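Single-strand binding protein (Thermus aquaticus, PDB 2FXQ) binds single-stranded DNA as a homodimer whose chains each carry two OB-fold SSB domains, serving DNA replication, recombination and repair. Local coordinates at the interface of chains A and B. Sequence-based numbering; all coordinates share one arbitrary frame. Chains: chain A/B, Single-strand binding protein.

Contact 1: the interface of chains A and B. Residues chain A 77, 103, 105, 107; chain B 5, 134, 196, 227.
With CG anti to the backbone N (chi1 171°), the ring of A:Phe77 turns toward chain B, where B:Leu196 places one methyl over a face of it. Methyl CD2 of B:Leu196 sits toward the rim of that face, 3.9 Å from ring atom CG of A:Phe77. B:Leu5 points back against both chain A rings and divides its two methyls between them: CD1 lies 3.7 Å from CE2 of A:Phe77, while CD2 comes equally near to CZ of A:Phe103. The fork of this leucine thus touches both phenylalanines.

Beside them, B:Met134 runs out extended and then bends at chi3 (-93°), which lays its terminal methyl and sulfur against the carboxylate of A:Asp105. CE of the methionine is 3.5 Å from carboxylate oxygen OD1, and SD is 3.7 Å from the same A:Asp105 atom. OD1 also lies in the plane of the A:Phe77 ring, at its edge, where the positive rim of the aromatic would probably suit the carboxylate. An alanine in place of A:Asp105 would keep CB against the methyl but would probably leave the sulfur and the A:Phe77 edge without the carboxylate beside them, and let the bent thioether turn more freely.

Farther along, CD2 of A:Leu107 packs 3.9 Å from CA of B:Pro227 and also reaches the CD2 methyl of B:Leu196, the two leucines meeting at about a right angle. A:Leu107 and B:Pro227 form an antiparallel bridge between the chains. Together these largely apolar contacts help to join the sheet surfaces of the two subunits into the homodimer.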
loop_
_atom_site.group_PDB
_atom_site.type_symbol
_atom_site.label_atom_id
_atom_site.label_comp_id
_atom_site.label_asym_id
_atom_site.label_seq_id
_atom_site.Cartn_x
_atom_site.Cartn_y
_atom_site.Cartn_z
ATOM N N PHE A 77 1.887 -2.871 13.126
ATOM C CA PHE A 77 1.751 -2.941 11.676
ATOM C C PHE A 77 1.091 -4.279 11.324
ATOM O O PHE A 77 1.438 -5.325 11.861
ATOM C CB PHE A 77 3.185 -2.855 11.042
ATOM C CG PHE A 77 3.212 -3.135 9.567
ATOM C CD1 PHE A 77 2.604 -2.283 8.723
ATOM C CD2 PHE A 77 3.853 -4.249 9.051
ATOM C CE1 PHE A 77 2.617 -2.503 7.304
ATOM C CE2 PHE A 77 3.907 -4.494 7.643
ATOM C CZ PHE A 77 3.301 -3.603 6.781
ATOM N N PHE A 103 -0.057 -11.462 9.093
ATOM C CA PHE A 103 0.982 -11.386 10.159
ATOM C C PHE A 103 0.911 -9.987 10.712
ATOM O O PHE A 103 0.293 -9.090 10.100
ATOM C CB PHE A 103 2.421 -11.601 9.625
ATOM C CG PHE A 103 2.855 -10.562 8.602
ATOM C CD1 PHE A 103 3.509 -9.404 9.002
ATOM C CD2 PHE A 103 2.612 -10.761 7.259
ATOM C CE1 PHE A 103 3.839 -8.449 8.101
ATOM C CE2 PHE A 103 3.023 -9.839 6.318
ATOM C CZ PHE A 103 3.607 -8.678 6.733
ATOM N N ASP A 105 3.574 -6.980 12.924
ATOM C CA ASP A 105 4.904 -6.639 13.472
ATOM C C ASP A 105 4.649 -5.506 14.426
ATOM O O ASP A 105 4.335 -4.381 14.016
ATOM C CB ASP A 105 5.828 -6.155 12.342
ATOM C CG ASP A 105 6.295 -7.276 11.430
ATOM O OD1 ASP A 105 6.005 -7.215 10.211
ATOM O OD2 ASP A 105 6.994 -8.235 11.827
ATOM N N LEU A 107 5.526 -2.477 16.901
ATOM C CA LEU A 107 6.488 -1.442 16.615
ATOM C C LEU A 107 6.813 -0.781 17.937
ATOM O O LEU A 107 5.998 -0.869 18.874
ATOM C CB LEU A 107 5.920 -0.388 15.688
ATOM C CG LEU A 107 5.344 -1.008 14.400
ATOM C CD1 LEU A 107 4.650 0.096 13.517
ATOM C CD2 LEU A 107 6.554 -1.582 13.586
ATOM N N LEU B 5 10.701 -7.894 4.731
ATOM C CA LEU B 5 9.607 -7.659 3.789
ATOM C C LEU B 5 10.180 -6.874 2.665
ATOM O O LEU B 5 11.033 -5.988 2.902
ATOM C CB LEU B 5 8.499 -6.765 4.433
ATOM C CG LEU B 5 7.538 -7.401 5.400
ATOM C CD1 LEU B 5 6.670 -6.247 5.951
ATOM C CD2 LEU B 5 6.709 -8.503 4.695
ATOM N N MET B 134 11.082 -4.230 5.261
ATOM C CA MET B 134 11.460 -4.362 6.669
ATOM C C MET B 134 12.761 -5.124 6.665
ATOM O O MET B 134 12.872 -6.210 6.010
ATOM C CB MET B 134 10.429 -5.159 7.458
ATOM C CG MET B 134 10.673 -4.968 9.067
ATOM S SD MET B 134 9.328 -5.719 9.913
ATOM C CE MET B 134 8.202 -4.440 10.158
ATOM N N LEU B 196 11.304 -0.652 9.742
ATOM C CA LEU B 196 10.200 -0.759 8.763
ATOM C C LEU B 196 10.132 0.531 7.938
ATOM O O LEU B 196 10.143 1.629 8.516
ATOM C CB LEU B 196 8.887 -0.926 9.561
ATOM C CG LEU B 196 7.555 -0.829 8.737
ATOM C CD1 LEU B 196 7.484 -2.008 7.735
ATOM C CD2 LEU B 196 6.351 -0.904 9.670
ATOM N N PRO B 227 10.584 -2.015 14.388
ATOM C CA PRO B 227 9.921 -3.245 14.809
ATOM C C PRO B 227 10.462 -3.614 16.195
ATOM O O PRO B 227 11.602 -3.296 16.521
ATOM C CB PRO B 227 10.355 -4.270 13.765
ATOM C CG PRO B 227 11.616 -3.706 13.188
ATOM C CD PRO B 227 11.497 -2.227 13.236
#

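Contact 2: the interface of chains A and B. Residues chain A 9, 77, 79, 128; chain B 5, 7, 132, 198.
This patch belongs to the dimer interface, where side chains from strands of the OB-fold SSB domains of the two subunits point at each other: strands 5-14 and 75-84 of chain A stand against strands 5-14, 129-137 and 194-207 of chain B, with A:Leu128 contributing from the loop that leads into strand 129-137. A:Glu79 and B:Gln7 approach from opposite directions, both with chains extended beyond CG, and their carboxylate and amide planes are only 16° apart. The amide nitrogen NE2 of B:Gln7 donates a hydrogen bond of 2.9 Å to carboxylate oxygen OE2 of A:Glu79. This bond is fairly straight, 159° at the hydrogen; it uses the syn lone pair of OE2 and lies in the amide plane, an arrangement that would help to keep the two flat groups nearly coplanar. At OE1 of each residue, however, two oxygens expected only to accept are placed too close together, a clash that leaves the detailed placement of this pair doubtful.

Apolar groups flank the polar pair. B:Ile132 spreads its branches between two phenylalanines: CG1, beside the backbone N (chi1 -62°), carries CD1 to within 3.7 Å of CD1 of A:Phe9, whereas CG2 points at A:Phe77, 4.0 Å from its ring atom CZ. As modelled, OE1 of A:Glu79 lies in the plane of the A:Phe9 ring, at its edge, so the phenylalanine would border the acid within its own chain, though the position of this oxygen is doubtful. A:Phe77, already packed on B:Leu5, has CD2 of A:Leu128 at its edge and in plane. The same methyl also meets chain B, CD2 of A:Leu128 lying 4.0 Å from CD1 of B:Ile198.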
loop_
_atom_site.group_PDB
_atom_site.type_symbol
_atom_site.label_atom_id
_atom_site.label_comp_id
_atom_site.label_asym_id
_atom_site.label_seq_id
_atom_site.Cartn_x
_atom_site.Cartn_y
_atom_site.Cartn_z
ATOM N N PHE A 9 -3.485 -3.106 4.688
ATOM C CA PHE A 9 -2.217 -2.700 5.335
ATOM C C PHE A 9 -2.605 -1.645 6.305
ATOM O O PHE A 9 -3.332 -0.696 5.933
ATOM C CB PHE A 9 -1.248 -2.077 4.274
ATOM C CG PHE A 9 -1.085 -2.928 3.040
ATOM C CD1 PHE A 9 0.002 -3.779 2.908
ATOM C CD2 PHE A 9 -2.060 -2.914 2.005
ATOM C CE1 PHE A 9 0.115 -4.656 1.785
ATOM C CE2 PHE A 9 -1.909 -3.769 0.864
ATOM C CZ PHE A 9 -0.850 -4.624 0.774
ATOM N N PHE A 77 1.887 -2.871 13.126
ATOM C CA PHE A 77 1.751 -2.941 11.676
ATOM C C PHE A 77 1.091 -4.279 11.324
ATOM O O PHE A 77 1.438 -5.325 11.861
ATOM C CB PHE A 77 3.185 -2.855 11.042
ATOM C CG PHE A 77 3.212 -3.135 9.567
ATOM C CD1 PHE A 77 2.604 -2.283 8.723
ATOM C CD2 PHE A 77 3.853 -4.249 9.051
ATOM C CE1 PHE A 77 2.617 -2.503 7.304
ATOM C CE2 PHE A 77 3.907 -4.494 7.643
ATOM C CZ PHE A 77 3.301 -3.603 6.781
ATOM N N GLU A 79 -0.565 -6.759 8.080
ATOM C CA GLU A 79 -1.043 -7.049 6.737
ATOM C C GLU A 79 -2.033 -8.202 6.794
ATOM O O GLU A 79 -1.850 -9.176 7.535
ATOM C CB GLU A 79 0.125 -7.435 5.786
ATOM C CG GLU A 79 1.093 -6.266 5.546
ATOM C CD GLU A 79 2.072 -6.496 4.388
ATOM O OE1 GLU A 79 2.853 -5.544 4.048
ATOM O OE2 GLU A 79 1.974 -7.566 3.757
ATOM N N LEU A 128 -1.049 4.886 7.708
ATOM C CA LEU A 128 -1.209 3.642 6.963
ATOM C C LEU A 128 -2.610 2.995 7.285
ATOM O O LEU A 128 -2.897 2.417 8.341
ATOM C CB LEU A 128 0.013 2.700 7.084
ATOM C CG LEU A 128 0.116 1.559 6.054
ATOM C CD1 LEU A 128 0.629 2.023 4.685
ATOM C CD2 LEU A 128 0.925 0.363 6.507
ATOM N N LEU B 5 10.701 -7.894 4.731
ATOM C CA LEU B 5 9.607 -7.659 3.789
ATOM C C LEU B 5 10.180 -6.874 2.665
ATOM O O LEU B 5 11.033 -5.988 2.902
ATOM C CB LEU B 5 8.499 -6.765 4.433
ATOM C CG LEU B 5 7.538 -7.401 5.400
ATOM C CD1 LEU B 5 6.670 -6.247 5.951
ATOM C CD2 LEU B 5 6.709 -8.503 4.695
ATOM N N GLN B 7 8.126 -5.334 -0.650
ATOM C CA GLN B 7 6.865 -5.288 -1.409
ATOM C C GLN B 7 6.757 -3.995 -2.115
ATOM O O GLN B 7 7.037 -2.966 -1.531
ATOM C CB GLN B 7 5.636 -5.377 -0.438
ATOM C CG GLN B 7 5.750 -6.665 0.461
ATOM C CD GLN B 7 4.598 -6.763 1.500
ATOM O OE1 GLN B 7 4.188 -5.745 2.047
ATOM N NE2 GLN B 7 4.066 -7.970 1.732
ATOM N N ILE B 132 7.081 -1.221 0.668
ATOM C CA ILE B 132 7.136 -1.569 2.094
ATOM C C ILE B 132 8.389 -2.441 2.243
ATOM O O ILE B 132 8.517 -3.485 1.565
ATOM C CB ILE B 132 5.898 -2.307 2.539
ATOM C CG1 ILE B 132 4.665 -1.395 2.348
ATOM C CG2 ILE B 132 6.047 -2.688 4.077
ATOM C CD1 ILE B 132 3.271 -2.126 2.759
ATOM N N ILE B 198 8.021 2.678 4.939
ATOM C CA ILE B 198 6.928 2.795 3.995
ATOM C C ILE B 198 7.410 3.926 3.078
ATOM O O ILE B 198 7.722 5.003 3.570
ATOM C CB ILE B 198 5.540 3.153 4.655
ATOM C CG1 ILE B 198 5.196 2.333 5.950
ATOM C CG2 ILE B 198 4.397 3.185 3.546
ATOM C CD1 ILE B 198 4.872 0.874 5.775
#

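Contact 1 and contact 2 are adjoining parts of one dimer interface, the centres of their C-alpha atoms about 7 Å apart. A:Phe77 and B:Leu5 belong to both, and strand 75-84 of chain A, together with strands 5-14, 129-137 and 194-207 of chain B, runs through the two patches. Contact 1 extends the shared surface toward strand 103-106 of chain A and the bridge between chains; contact 2 extends it toward strand 5-14 of chain A and a polar pair. Because the interface is two-fold symmetric, both recur with the chains exchanged, so each patch occurs twice in the homodimer interface.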